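Local coordinates for putative uncharacterized protein tcp24 (Actinoplanes teichomyceticus, PDB 4Q38) that is an acyltransferase that probably moves a fatty acyl chain from its coenzyme A thioester onto the amino sugar of the glycopeptide antibiotic teicoplanin, at residues Gly192-Ser197 with Gly217-Lys222; Asp255-Glu260 with Ala324-His329; Ser280-Gly285 with His329-Phe334; Phe296-Asn301 with Ser313-Val318. All blocks are in the same frame, centred on the assembly; numbering follows the deposited sequence.

All four contacts lie in the GNAT-like C-terminal domain. Contacts 1 and 4 both touch coenzyme A, with centres about 20 Å apart and no direct touch: contact 1 meets the pyrophosphate and the start of the pantetheine, while contact 4 takes the adenine, the 3'-phosphate and the thiol end. Contact 2 adjoins contact 4 through a probable hydrogen bond from Trp328 NE1 to Val318 O (3.2 Å), and the side chain of Leu258 lies about 7 Å from the coenzyme. Contacts 2 and 3 share His329, their centres about 10 Å apart, and are joined again where His327 ND1 meets Pro284 O at 3.0 Å. Contact 3 reaches the same sheet as contact 1.

Contact 1 (Gly192-Ser197 with Gly217-Lys222); sequences GRLQFS and GPLLPK. With COA (coenzyme A), chain D.
The carbonyl oxygen of Gly217 is gripped by two nitrogens of Arg193, which present one side of the guanidinium to this single acceptor in its plane. Arg193 NH2 donates to Gly217 O over 2.8 Å and nearly in line with the carbonyl bond. Arg193 NE gives the second bond to Gly217 O, 3.0 Å long and more bent (142° at the hydrogen), its donor standing above the carbonyl plane. Arg193 CG stands anti to the backbone N (chi1 -172°), on the side of 217-222, and the chain then bends at chi2. NH1 is satisfied by Pro213 O, so two carbonyls of one loop fix the rotation of the group. Next to this polar grip, Leu219 CD2 packs on Leu194 CD2 at 3.9 Å, the two side chains crossing at about a right angle. Leu219 centres an inverse gamma turn closed by a weak bond from Leu220 N to Pro218 O. Leu219 N donates to coenzyme A O4A at 2.7 Å, on the pyrophosphate. Arg193 thus touches the pantetheine directly (NH2 to CEP, 3.3 Å) and, toward the phosphate, acts from the second shell, its grip on Gly217 O consistent with steadying the turn whose amide binds O4A.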
# COMPACT_ATOMS: atom_id res chain seq x y z
N GLY A 192 -15.07 0.95 4.66
CA GLY A 192 -15.64 -0.40 4.77
C GLY A 192 -14.69 -1.40 4.14
O GLY A 192 -13.49 -1.36 4.43
N ARG A 193 -15.21 -2.29 3.29
CA ARG A 193 -14.39 -3.36 2.71
C ARG A 193 -13.39 -2.82 1.68
O ARG A 193 -12.29 -3.37 1.53
CB ARG A 193 -15.28 -4.46 2.08
CG ARG A 193 -14.52 -5.72 1.63
CD ARG A 193 -13.82 -6.36 2.82
NE ARG A 193 -12.85 -7.40 2.46
CZ ARG A 193 -11.60 -7.18 2.04
NH1 ARG A 193 -11.14 -5.94 1.84
NH2 ARG A 193 -10.81 -8.22 1.80
N LEU A 194 -13.77 -1.76 0.97
CA LEU A 194 -12.93 -1.19 -0.08
C LEU A 194 -12.25 0.10 0.34
O LEU A 194 -12.74 0.80 1.23
CB LEU A 194 -13.78 -0.88 -1.31
CG LEU A 194 -14.68 -1.97 -1.87
CD1 LEU A 194 -15.46 -1.36 -3.01
CD2 LEU A 194 -13.83 -3.15 -2.33
N GLN A 195 -11.13 0.40 -0.32
CA GLN A 195 -10.47 1.69 -0.22
C GLN A 195 -10.69 2.49 -1.49
O GLN A 195 -10.87 1.92 -2.58
CB GLN A 195 -8.96 1.50 -0.09
CG GLN A 195 -8.49 0.81 1.18
CD GLN A 195 -7.13 0.19 0.97
OE1 GLN A 195 -6.85 -0.31 -0.12
NE2 GLN A 195 -6.28 0.21 2.00
N PHE A 196 -10.65 3.81 -1.35
CA PHE A 196 -10.75 4.73 -2.49
C PHE A 196 -9.66 5.78 -2.41
O PHE A 196 -9.44 6.38 -1.37
CB PHE A 196 -12.13 5.43 -2.51
CG PHE A 196 -13.28 4.48 -2.71
CD1 PHE A 196 -13.69 4.12 -3.98
CD2 PHE A 196 -13.93 3.92 -1.61
CE1 PHE A 196 -14.73 3.21 -4.17
CE2 PHE A 196 -14.98 3.02 -1.79
CZ PHE A 196 -15.38 2.66 -3.07
N SER A 197 -8.99 6.00 -3.54
CA SER A 197 -7.97 7.05 -3.63
C SER A 197 -8.43 8.20 -4.54
O SER A 197 -9.06 7.98 -5.57
CB SER A 197 -6.67 6.48 -4.19
OG SER A 197 -6.92 5.84 -5.42
N GLY A 217 -11.77 -10.09 5.41
CA GLY A 217 -12.56 -11.23 4.92
C GLY A 217 -12.92 -11.18 3.44
O GLY A 217 -12.40 -10.34 2.70
N PRO A 218 -13.83 -12.08 3.00
CA PRO A 218 -14.19 -12.15 1.58
C PRO A 218 -14.81 -10.88 1.04
O PRO A 218 -15.37 -10.07 1.79
CB PRO A 218 -15.21 -13.30 1.53
CG PRO A 218 -14.87 -14.16 2.71
CD PRO A 218 -14.43 -13.18 3.78
N LEU A 219 -14.71 -10.70 -0.27
CA LEU A 219 -15.30 -9.56 -0.95
C LEU A 219 -16.80 -9.82 -1.17
O LEU A 219 -17.27 -9.94 -2.30
CB LEU A 219 -14.58 -9.34 -2.29
CG LEU A 219 -14.12 -7.95 -2.71
CD1 LEU A 219 -14.01 -7.89 -4.23
CD2 LEU A 219 -15.01 -6.83 -2.19
N LEU A 220 -17.56 -9.90 -0.07
CA LEU A 220 -18.99 -10.18 -0.11
C LEU A 220 -19.74 -9.07 -0.85
O LEU A 220 -19.44 -7.89 -0.65
CB LEU A 220 -19.55 -10.34 1.31
CG LEU A 220 -19.05 -11.48 2.23
CD1 LEU A 220 -19.70 -11.39 3.60
CD2 LEU A 220 -19.32 -12.85 1.62
N PRO A 221 -20.69 -9.44 -1.74
CA PRO A 221 -21.46 -8.44 -2.48
C PRO A 221 -22.07 -7.32 -1.65
O PRO A 221 -21.99 -6.16 -2.07
CB PRO A 221 -22.52 -9.30 -3.18
CG PRO A 221 -21.73 -10.51 -3.55
CD PRO A 221 -20.82 -10.77 -2.36
N LYS A 222 -22.65 -7.63 -0.48
CA LYS A 222 -23.23 -6.59 0.38
C LYS A 222 -22.19 -5.64 0.96
O LYS A 222 -22.47 -4.47 1.16
CB LYS A 222 -24.05 -7.18 1.54
CG LYS A 222 -25.50 -7.46 1.20
CD LYS A 222 -25.79 -8.95 1.29
CE LYS A 222 -27.14 -9.21 1.94
NZ LYS A 222 -28.28 -8.71 1.12
N1A COA D . -5.55 -16.37 -2.10
C2A COA D . -5.97 -17.65 -2.08
N3A COA D . -7.24 -18.02 -2.31
C4A COA D . -8.18 -17.09 -2.60
C5A COA D . -7.80 -15.67 -2.64
C6A COA D . -6.39 -15.34 -2.37
N6A COA D . -5.93 -14.06 -2.40
N7A COA D . -8.93 -14.99 -2.94
C8A COA D . -9.93 -15.88 -3.08
N9A COA D . -9.49 -17.14 -2.86
C1B COA D . -10.29 -18.38 -2.94
C2B COA D . -11.53 -18.36 -2.07
O2B COA D . -11.24 -18.82 -0.75
C3B COA D . -12.46 -19.28 -2.84
O3B COA D . -12.04 -20.63 -2.61
P3B COA D . -13.01 -21.92 -2.81
O7A COA D . -13.92 -21.84 -1.63
O8A COA D . -12.02 -23.05 -2.85
O9A COA D . -13.70 -21.70 -4.14
C4B COA D . -12.13 -18.94 -4.29
O4B COA D . -10.76 -18.54 -4.28
C5B COA D . -13.02 -17.84 -4.89
O5B COA D . -12.83 -16.61 -4.16
P1A COA D . -13.77 -15.33 -4.36
O1A COA D . -15.09 -15.50 -3.66
O2A COA D . -13.75 -15.00 -5.83
O3A COA D . -12.92 -14.18 -3.59
P2A COA D . -13.00 -13.83 -2.02
O4A COA D . -14.11 -12.84 -1.79
O5A COA D . -12.98 -15.08 -1.18
O6A COA D . -11.57 -13.11 -1.83
CBP COA D . -10.18 -11.08 -1.86
CCP COA D . -11.28 -11.90 -2.53
CDP COA D . -9.96 -9.87 -2.75
CEP COA D . -10.67 -10.65 -0.49
CAP COA D . -8.89 -11.92 -1.73
OAP COA D . -8.51 -12.43 -3.01
C9P COA D . -7.68 -11.21 -1.14
O9P COA D . -7.60 -11.01 0.06
N8P COA D . -6.70 -10.87 -1.99
C7P COA D . -5.57 -10.04 -1.59
C6P COA D . -5.85 -8.57 -1.86
C5P COA D . -5.98 -8.30 -3.35
O5P COA D . -5.75 -9.18 -4.16
N4P COA D . -6.39 -7.07 -3.69
C3P COA D . -6.34 -6.59 -5.07
C2P COA D . -4.94 -6.19 -5.51
S1P COA D . -4.97 -5.61 -7.24

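Contact 2 (Asp255-Glu260 with Ala324-His329); sequences DPQLEE and AGRHWH
Glu260 and Arg326 reach toward each other tip to tip in a two-bonded salt bridge at the outer side of the contact. Arg326 NH1 donates to Glu260 OE1 at 2.7 Å, and NH2 to OE2 at 3.0 Å, each oxygen being met on its syn side. The carboxylate stays close to the guanidinium edge although the two planes are turned 31° apart. Deeper in, His329 N donates to Asp255 OD2 over 2.9 Å in a nearly straight bond (169°), coming from above the carboxylate plane. The other oxygen, OD1, accepts from Gln257 N at 2.9 Å, so both carboxylate oxygens are engaged by backbone amides. The apolar part centres on Trp328, where Leu258 CD2 sits 3.5 Å from CZ3 and the two side chains cross at about a right angle. Asp255 OD2 touches the same ring at its edge, 3.5 Å from CE3, while Trp328 NE1 bonds to Val318 O. The amide of Gln257 lies nearly parallel to the His329 ring. The bond from Gln257 N to Asp255 OD1 forms an Asx turn at the start of the 3-10 segment 256-260, and OD2 of the same carboxylate ties this turn to the loop before strand 331-336 of the GNAT-like domain.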
# COMPACT_ATOMS: atom_id res chain seq x y z
N ASP A 255 -9.48 -9.89 -14.73
CA ASP A 255 -9.12 -10.75 -15.86
C ASP A 255 -10.24 -11.75 -16.15
O ASP A 255 -10.49 -12.65 -15.35
CB ASP A 255 -7.82 -11.50 -15.55
CG ASP A 255 -7.28 -12.27 -16.77
OD1 ASP A 255 -8.01 -12.47 -17.77
OD2 ASP A 255 -6.09 -12.67 -16.71
N PRO A 256 -10.91 -11.60 -17.30
CA PRO A 256 -12.02 -12.52 -17.63
C PRO A 256 -11.60 -13.99 -17.78
O PRO A 256 -12.44 -14.87 -17.78
CB PRO A 256 -12.54 -11.99 -18.97
CG PRO A 256 -11.99 -10.61 -19.09
CD PRO A 256 -10.68 -10.62 -18.37
N GLN A 257 -10.30 -14.24 -17.89
CA GLN A 257 -9.80 -15.62 -17.94
C GLN A 257 -10.11 -16.42 -16.67
O GLN A 257 -10.09 -17.64 -16.71
CB GLN A 257 -8.30 -15.65 -18.18
CG GLN A 257 -7.88 -15.20 -19.57
CD GLN A 257 -6.37 -15.21 -19.70
OE1 GLN A 257 -5.67 -14.49 -18.98
NE2 GLN A 257 -5.85 -16.03 -20.61
N LEU A 258 -10.39 -15.73 -15.57
CA LEU A 258 -10.75 -16.38 -14.31
C LEU A 258 -12.04 -17.19 -14.44
O LEU A 258 -12.26 -18.15 -13.70
CB LEU A 258 -10.92 -15.34 -13.19
CG LEU A 258 -9.64 -14.70 -12.68
CD1 LEU A 258 -9.98 -13.46 -11.85
CD2 LEU A 258 -8.82 -15.71 -11.88
N GLU A 259 -12.89 -16.78 -15.38
CA GLU A 259 -14.19 -17.43 -15.61
C GLU A 259 -14.06 -18.90 -16.03
O GLU A 259 -14.98 -19.69 -15.80
CB GLU A 259 -15.00 -16.65 -16.64
CG GLU A 259 -15.43 -15.27 -16.15
CD GLU A 259 -15.58 -14.24 -17.27
OE1 GLU A 259 -15.48 -13.04 -16.96
OE2 GLU A 259 -15.78 -14.63 -18.45
N GLU A 260 -12.93 -19.25 -16.63
CA GLU A 260 -12.59 -20.64 -16.94
C GLU A 260 -12.48 -21.53 -15.70
O GLU A 260 -12.68 -22.74 -15.78
CB GLU A 260 -11.27 -20.72 -17.71
CG GLU A 260 -11.38 -20.36 -19.18
CD GLU A 260 -10.19 -20.81 -20.00
OE1 GLU A 260 -9.79 -20.06 -20.91
OE2 GLU A 260 -9.64 -21.91 -19.74
N ALA A 324 -0.11 -24.71 -17.97
CA ALA A 324 -0.59 -24.94 -19.33
C ALA A 324 0.09 -24.04 -20.37
O ALA A 324 -0.22 -24.12 -21.56
CB ALA A 324 -2.11 -24.79 -19.40
N GLY A 325 1.01 -23.19 -19.92
CA GLY A 325 1.73 -22.29 -20.81
C GLY A 325 0.99 -20.99 -21.07
O GLY A 325 1.32 -20.26 -22.01
N ARG A 326 0.00 -20.70 -20.24
CA ARG A 326 -0.84 -19.52 -20.43
C ARG A 326 -0.52 -18.42 -19.42
O ARG A 326 0.20 -18.66 -18.44
CB ARG A 326 -2.32 -19.94 -20.41
CG ARG A 326 -2.62 -21.08 -21.38
CD ARG A 326 -4.00 -21.66 -21.16
NE ARG A 326 -5.03 -20.69 -21.51
CZ ARG A 326 -6.32 -20.84 -21.25
NH1 ARG A 326 -7.18 -19.89 -21.61
NH2 ARG A 326 -6.75 -21.93 -20.62
N HIS A 327 -1.02 -17.21 -19.66
CA HIS A 327 -0.65 -16.03 -18.87
C HIS A 327 -1.83 -15.27 -18.32
O HIS A 327 -2.89 -15.20 -18.96
CB HIS A 327 0.25 -15.09 -19.67
CG HIS A 327 1.56 -15.71 -20.11
ND1 HIS A 327 1.88 -15.89 -21.41
CD2 HIS A 327 2.61 -16.23 -19.37
CE1 HIS A 327 3.09 -16.48 -21.49
NE2 HIS A 327 3.54 -16.69 -20.25
N TRP A 328 -1.63 -14.69 -17.14
CA TRP A 328 -2.63 -13.86 -16.47
C TRP A 328 -2.37 -12.41 -16.76
O TRP A 328 -1.22 -12.00 -16.89
CB TRP A 328 -2.58 -14.11 -14.97
CG TRP A 328 -3.00 -15.50 -14.54
CD1 TRP A 328 -2.18 -16.54 -14.10
CD2 TRP A 328 -4.36 -16.04 -14.49
NE1 TRP A 328 -2.92 -17.65 -13.78
CE2 TRP A 328 -4.24 -17.42 -14.00
CE3 TRP A 328 -5.63 -15.54 -14.78
CZ2 TRP A 328 -5.35 -18.24 -13.82
CZ3 TRP A 328 -6.73 -16.38 -14.61
CH2 TRP A 328 -6.60 -17.69 -14.14
N HIS A 329 -3.44 -11.62 -16.86
CA HIS A 329 -3.32 -10.22 -17.24
C HIS A 329 -4.06 -9.31 -16.31
O HIS A 329 -5.21 -9.58 -15.94
CB HIS A 329 -3.83 -9.99 -18.66
CG HIS A 329 -3.31 -10.99 -19.66
ND1 HIS A 329 -2.00 -11.14 -19.92
CD2 HIS A 329 -3.99 -11.91 -20.47
CE1 HIS A 329 -1.83 -12.12 -20.84
NE2 HIS A 329 -3.05 -12.58 -21.18

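Contact 3 (Ser280-Gly285 with His329-Phe334); sequences SAPEPG and HMRTGF
His329 receives Pro282 over one face of its imidazole. Pro282 CB stands 3.9 Å from the ring centroid and 15° off the normal, a CH-pi contact displaced toward the rim. The neighbouring Pro282 CG reaches back to His329 CB at 3.7 Å. Farther out, His329 CE1 comes within 3.3 Å of Glu283 O, and Pro284 O lies near the ring plane at its edge, so residues 282-284 follow the imidazole from CB to CE1. Past Met330 the chain enters strand 331-336 of the mixed sheet in the GNAT-like domain, where it runs antiparallel to both neighbours, 246-251 and the short outermost strand 276-277, from which the loop 280-285 leads away. Arg331 is the next to touch. Bends at chi2 (-63°) and chi3 fold its chain back, and CD packs on Pro282 CG at 3.7 Å. Its guanidinium is turned flat against the loop: Pro282 CD stands 3.5 Å above its plane, with Ala281 CA and Ser280 O over the face as well. Its charge is met outside the two segments, where Arg331 NE makes a salt bridge with Asp279.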
# COMPACT_ATOMS: atom_id res chain seq x y z
N SER A 280 -7.70 -3.00 -24.03
CA SER A 280 -7.79 -4.01 -25.08
C SER A 280 -7.53 -5.39 -24.51
O SER A 280 -6.79 -5.53 -23.54
CB SER A 280 -6.75 -3.70 -26.15
OG SER A 280 -6.97 -2.40 -26.66
N ALA A 281 -8.15 -6.39 -25.12
CA ALA A 281 -7.79 -7.78 -24.88
C ALA A 281 -6.26 -7.91 -24.99
O ALA A 281 -5.71 -7.56 -26.03
CB ALA A 281 -8.49 -8.69 -25.89
N PRO A 282 -5.57 -8.34 -23.92
CA PRO A 282 -4.11 -8.35 -24.01
C PRO A 282 -3.58 -9.48 -24.90
O PRO A 282 -4.29 -10.47 -25.14
CB PRO A 282 -3.66 -8.57 -22.56
CG PRO A 282 -4.85 -8.27 -21.72
CD PRO A 282 -6.03 -8.66 -22.56
N GLU A 283 -2.36 -9.33 -25.38
CA GLU A 283 -1.70 -10.39 -26.14
C GLU A 283 -1.56 -11.62 -25.25
O GLU A 283 -1.22 -11.50 -24.07
CB GLU A 283 -0.34 -9.94 -26.66
CG GLU A 283 -0.42 -8.96 -27.82
CD GLU A 283 -1.21 -9.53 -28.99
OE1 GLU A 283 -0.69 -10.42 -29.70
OE2 GLU A 283 -2.36 -9.08 -29.21
N PRO A 284 -1.82 -12.82 -25.81
CA PRO A 284 -1.71 -14.05 -25.03
C PRO A 284 -0.30 -14.28 -24.50
O PRO A 284 -0.13 -14.85 -23.42
CB PRO A 284 -2.08 -15.15 -26.04
CG PRO A 284 -2.74 -14.45 -27.18
CD PRO A 284 -2.15 -13.08 -27.22
N GLY A 285 0.71 -13.83 -25.25
CA GLY A 285 2.11 -14.02 -24.87
C GLY A 285 2.63 -13.03 -23.84
O GLY A 285 3.74 -13.19 -23.33
N HIS A 329 -3.44 -11.62 -16.86
CA HIS A 329 -3.32 -10.22 -17.24
C HIS A 329 -4.06 -9.31 -16.31
O HIS A 329 -5.21 -9.58 -15.94
CB HIS A 329 -3.83 -9.99 -18.66
CG HIS A 329 -3.31 -10.99 -19.66
ND1 HIS A 329 -2.00 -11.14 -19.92
CD2 HIS A 329 -3.99 -11.91 -20.47
CE1 HIS A 329 -1.83 -12.12 -20.84
NE2 HIS A 329 -3.05 -12.58 -21.18
N MET A 330 -3.41 -8.22 -15.93
CA MET A 330 -4.09 -7.13 -15.24
C MET A 330 -5.07 -6.50 -16.21
O MET A 330 -4.71 -6.22 -17.35
CB MET A 330 -3.10 -6.07 -14.77
CG MET A 330 -3.73 -4.98 -13.91
SD MET A 330 -2.60 -3.62 -13.53
CE MET A 330 -2.61 -2.72 -15.08
N ARG A 331 -6.30 -6.28 -15.78
CA ARG A 331 -7.26 -5.59 -16.64
C ARG A 331 -7.75 -4.34 -15.92
O ARG A 331 -7.71 -4.26 -14.69
CB ARG A 331 -8.42 -6.50 -17.04
CG ARG A 331 -8.02 -7.75 -17.83
CD ARG A 331 -7.37 -7.45 -19.18
NE ARG A 331 -8.22 -6.66 -20.08
CZ ARG A 331 -9.15 -7.16 -20.89
NH1 ARG A 331 -9.37 -8.47 -20.94
NH2 ARG A 331 -9.86 -6.34 -21.65
N THR A 332 -8.21 -3.37 -16.71
CA THR A 332 -8.63 -2.08 -16.20
C THR A 332 -10.07 -1.83 -16.61
O THR A 332 -10.47 -2.12 -17.73
CB THR A 332 -7.71 -0.97 -16.74
OG1 THR A 332 -6.41 -1.12 -16.16
CG2 THR A 332 -8.23 0.42 -16.39
N GLY A 333 -10.86 -1.31 -15.67
CA GLY A 333 -12.24 -1.00 -15.94
C GLY A 333 -12.77 0.04 -14.99
O GLY A 333 -12.04 0.55 -14.13
N PHE A 334 -14.06 0.34 -15.14
CA PHE A 334 -14.73 1.33 -14.30
C PHE A 334 -16.12 0.87 -13.88
O PHE A 334 -16.72 -0.01 -14.51
CB PHE A 334 -14.83 2.68 -15.02
CG PHE A 334 -15.85 2.71 -16.14
CD1 PHE A 334 -17.19 3.02 -15.88
CD2 PHE A 334 -15.48 2.42 -17.44
CE1 PHE A 334 -18.13 3.04 -16.91
CE2 PHE A 334 -16.41 2.44 -18.48
CZ PHE A 334 -17.74 2.75 -18.21

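Contact 4 (Phe296-Asn301 with Ser313-Val318); sequences FVFRYN and SLERAV. With COA (coenzyme A), chain D.
Val297 fits against helix 313-323 with both methyls engaged. Its CG2 meets Leu314 CD2 at 3.8 Å and also touches Val318 CG2, while CG1 faces Glu315 CG and lies over the centre of the Phe298 ring. With CG1 anti to the backbone N (chi1 175°), this methyl sits between the ring and the coenzyme's adenine. Phe298 brings its edge to the helix: CZ is 3.6 Å from Glu315 O, Val318 CG1 lies near the ring plane, and the Glu315 carboxylate is almost parallel to the ring.

Coenzyme A shares this first shell. Phe296 O accepts from the adenine N6A at 3.0 Å, and two side chains of the helix line the base, Leu314 CD2 at 3.6 Å from C5A and Glu315 CG at 3.8 Å from C2A. Ser313 holds the 3'-phosphate, its N giving 2.9 Å to O8A and its OG donating over 2.6 Å to O9A. That phosphate sits at the amino end of the helix, whose dipole would be expected to favour its charge. At the other end of the coenzyme, C2P rests over the centre of the Phe296 ring.

The Glu315 carboxylate is in turn held by Ser312 N and Arg311, and Trp252 meets the ring of Phe296. The ends of two neighbouring helices thus line part of the adenine and 3'-phosphate site of the coenzyme A pocket in this GNAT-like domain.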
# COMPACT_ATOMS: atom_id res chain seq x y z
N PHE A 296 -0.58 -11.56 -5.07
CA PHE A 296 -1.82 -11.48 -4.30
C PHE A 296 -2.48 -12.80 -3.91
O PHE A 296 -3.25 -12.85 -2.94
CB PHE A 296 -2.81 -10.52 -4.97
CG PHE A 296 -2.37 -9.10 -4.88
CD1 PHE A 296 -2.39 -8.43 -3.65
CD2 PHE A 296 -1.91 -8.43 -6.00
CE1 PHE A 296 -1.97 -7.11 -3.54
CE2 PHE A 296 -1.48 -7.11 -5.91
CZ PHE A 296 -1.51 -6.45 -4.68
N VAL A 297 -2.18 -13.87 -4.65
CA VAL A 297 -2.72 -15.18 -4.30
C VAL A 297 -1.78 -15.95 -3.38
O VAL A 297 -2.24 -16.67 -2.50
CB VAL A 297 -3.08 -16.01 -5.56
CG1 VAL A 297 -3.52 -17.42 -5.19
CG2 VAL A 297 -4.22 -15.32 -6.32
N PHE A 298 -0.47 -15.80 -3.57
CA PHE A 298 0.52 -16.59 -2.82
C PHE A 298 1.58 -15.78 -2.07
O PHE A 298 2.39 -16.36 -1.35
CB PHE A 298 1.28 -17.52 -3.77
CG PHE A 298 0.41 -18.46 -4.55
CD1 PHE A 298 -0.17 -19.57 -3.94
CD2 PHE A 298 0.21 -18.25 -5.92
CE1 PHE A 298 -0.95 -20.45 -4.69
CE2 PHE A 298 -0.58 -19.13 -6.66
CZ PHE A 298 -1.15 -20.23 -6.04
N ARG A 299 1.59 -14.45 -2.25
CA ARG A 299 2.73 -13.62 -1.82
C ARG A 299 4.02 -14.27 -2.31
O ARG A 299 4.93 -14.56 -1.52
CB ARG A 299 2.76 -13.41 -0.30
CG ARG A 299 1.53 -12.73 0.29
CD ARG A 299 1.33 -11.32 -0.25
NE ARG A 299 -0.01 -10.83 0.09
CZ ARG A 299 -0.50 -9.65 -0.28
NH1 ARG A 299 0.24 -8.82 -1.01
NH2 ARG A 299 -1.73 -9.30 0.07
N TYR A 300 4.06 -14.50 -3.62
CA TYR A 300 5.09 -15.30 -4.26
C TYR A 300 6.48 -14.73 -4.04
O TYR A 300 6.72 -13.54 -4.26
CB TYR A 300 4.80 -15.41 -5.75
CG TYR A 300 5.70 -16.37 -6.49
CD1 TYR A 300 5.68 -17.73 -6.19
CD2 TYR A 300 6.55 -15.92 -7.49
CE1 TYR A 300 6.50 -18.61 -6.86
CE2 TYR A 300 7.38 -16.79 -8.17
CZ TYR A 300 7.35 -18.14 -7.85
OH TYR A 300 8.18 -19.02 -8.52
N ASN A 301 7.39 -15.58 -3.60
CA ASN A 301 8.78 -15.22 -3.42
C ASN A 301 9.72 -16.24 -4.08
O ASN A 301 10.70 -16.69 -3.47
CB ASN A 301 9.10 -15.03 -1.93
CG ASN A 301 10.47 -14.40 -1.69
OD1 ASN A 301 11.16 -14.77 -0.75
ND2 ASN A 301 10.86 -13.47 -2.55
N SER A 313 -9.90 -22.95 -4.83
CA SER A 313 -10.10 -23.03 -6.27
C SER A 313 -9.22 -22.04 -7.05
O SER A 313 -8.73 -22.37 -8.13
CB SER A 313 -11.58 -22.92 -6.66
OG SER A 313 -12.16 -21.69 -6.28
N LEU A 314 -8.99 -20.86 -6.49
CA LEU A 314 -8.15 -19.85 -7.15
C LEU A 314 -6.67 -20.22 -7.15
O LEU A 314 -5.98 -20.02 -8.15
CB LEU A 314 -8.37 -18.47 -6.52
CG LEU A 314 -7.52 -17.29 -7.01
CD1 LEU A 314 -7.69 -17.07 -8.50
CD2 LEU A 314 -7.91 -16.05 -6.22
N GLU A 315 -6.18 -20.76 -6.03
CA GLU A 315 -4.81 -21.26 -5.95
C GLU A 315 -4.56 -22.33 -7.03
O GLU A 315 -3.53 -22.30 -7.71
CB GLU A 315 -4.52 -21.84 -4.56
CG GLU A 315 -4.37 -20.80 -3.46
CD GLU A 315 -4.34 -21.40 -2.06
OE1 GLU A 315 -4.89 -22.51 -1.86
OE2 GLU A 315 -3.77 -20.76 -1.15
N ARG A 316 -5.51 -23.25 -7.17
CA ARG A 316 -5.43 -24.31 -8.20
C ARG A 316 -5.50 -23.70 -9.60
O ARG A 316 -4.79 -24.12 -10.50
CB ARG A 316 -6.51 -25.37 -7.99
CG ARG A 316 -6.37 -26.13 -6.68
CD ARG A 316 -7.31 -27.32 -6.55
NE ARG A 316 -8.72 -26.95 -6.48
CZ ARG A 316 -9.38 -26.61 -5.38
NH1 ARG A 316 -8.77 -26.57 -4.20
NH2 ARG A 316 -10.67 -26.30 -5.44
N ALA A 317 -6.36 -22.69 -9.76
CA ALA A 317 -6.52 -21.98 -11.02
C ALA A 317 -5.25 -21.29 -11.49
O ALA A 317 -4.82 -21.49 -12.63
CB ALA A 317 -7.66 -20.97 -10.92
N VAL A 318 -4.64 -20.48 -10.61
CA VAL A 318 -3.45 -19.72 -10.99
C VAL A 318 -2.35 -20.65 -11.51
O VAL A 318 -1.71 -20.35 -12.52
CB VAL A 318 -2.90 -18.84 -9.83
CG1 VAL A 318 -1.62 -18.13 -10.27
CG2 VAL A 318 -3.93 -17.82 -9.39
N1A COA D . -5.55 -16.37 -2.10
C2A COA D . -5.97 -17.65 -2.08
N3A COA D . -7.24 -18.02 -2.31
C4A COA D . -8.18 -17.09 -2.60
C5A COA D . -7.80 -15.67 -2.64
C6A COA D . -6.39 -15.34 -2.37
N6A COA D . -5.93 -14.06 -2.40
N7A COA D . -8.93 -14.99 -2.94
C8A COA D . -9.93 -15.88 -3.08
N9A COA D . -9.49 -17.14 -2.86
C1B COA D . -10.29 -18.38 -2.94
C2B COA D . -11.53 -18.36 -2.07
O2B COA D . -11.24 -18.82 -0.75
C3B COA D . -12.46 -19.28 -2.84
O3B COA D . -12.04 -20.63 -2.61
P3B COA D . -13.01 -21.92 -2.81
O7A COA D . -13.92 -21.84 -1.63
O8A COA D . -12.02 -23.05 -2.85
O9A COA D . -13.70 -21.70 -4.14
C4B COA D . -12.13 -18.94 -4.29
O4B COA D . -10.76 -18.54 -4.28
C5B COA D . -13.02 -17.84 -4.89
O5B COA D . -12.83 -16.61 -4.16
P1A COA D . -13.77 -15.33 -4.36
O1A COA D . -15.09 -15.50 -3.66
O2A COA D . -13.75 -15.00 -5.83
O3A COA D . -12.92 -14.18 -3.59
P2A COA D . -13.00 -13.83 -2.02
O4A COA D . -14.11 -12.84 -1.79
O5A COA D . -12.98 -15.08 -1.18
O6A COA D . -11.57 -13.11 -1.83
CBP COA D . -10.18 -11.08 -1.86
CCP COA D . -11.28 -11.90 -2.53
CDP COA D . -9.96 -9.87 -2.75
CEP COA D . -10.67 -10.65 -0.49
CAP COA D . -8.89 -11.92 -1.73
OAP COA D . -8.51 -12.43 -3.01
C9P COA D . -7.68 -11.21 -1.14
O9P COA D . -7.60 -11.01 0.06
N8P COA D . -6.70 -10.87 -1.99
C7P COA D . -5.57 -10.04 -1.59
C6P COA D . -5.85 -8.57 -1.86
C5P COA D . -5.98 -8.30 -3.35
O5P COA D . -5.75 -9.18 -4.16
N4P COA D . -6.39 -7.07 -3.69
C3P COA D . -6.34 -6.59 -5.07
C2P COA D . -4.94 -6.19 -5.51
S1P COA D . -4.97 -5.61 -7.24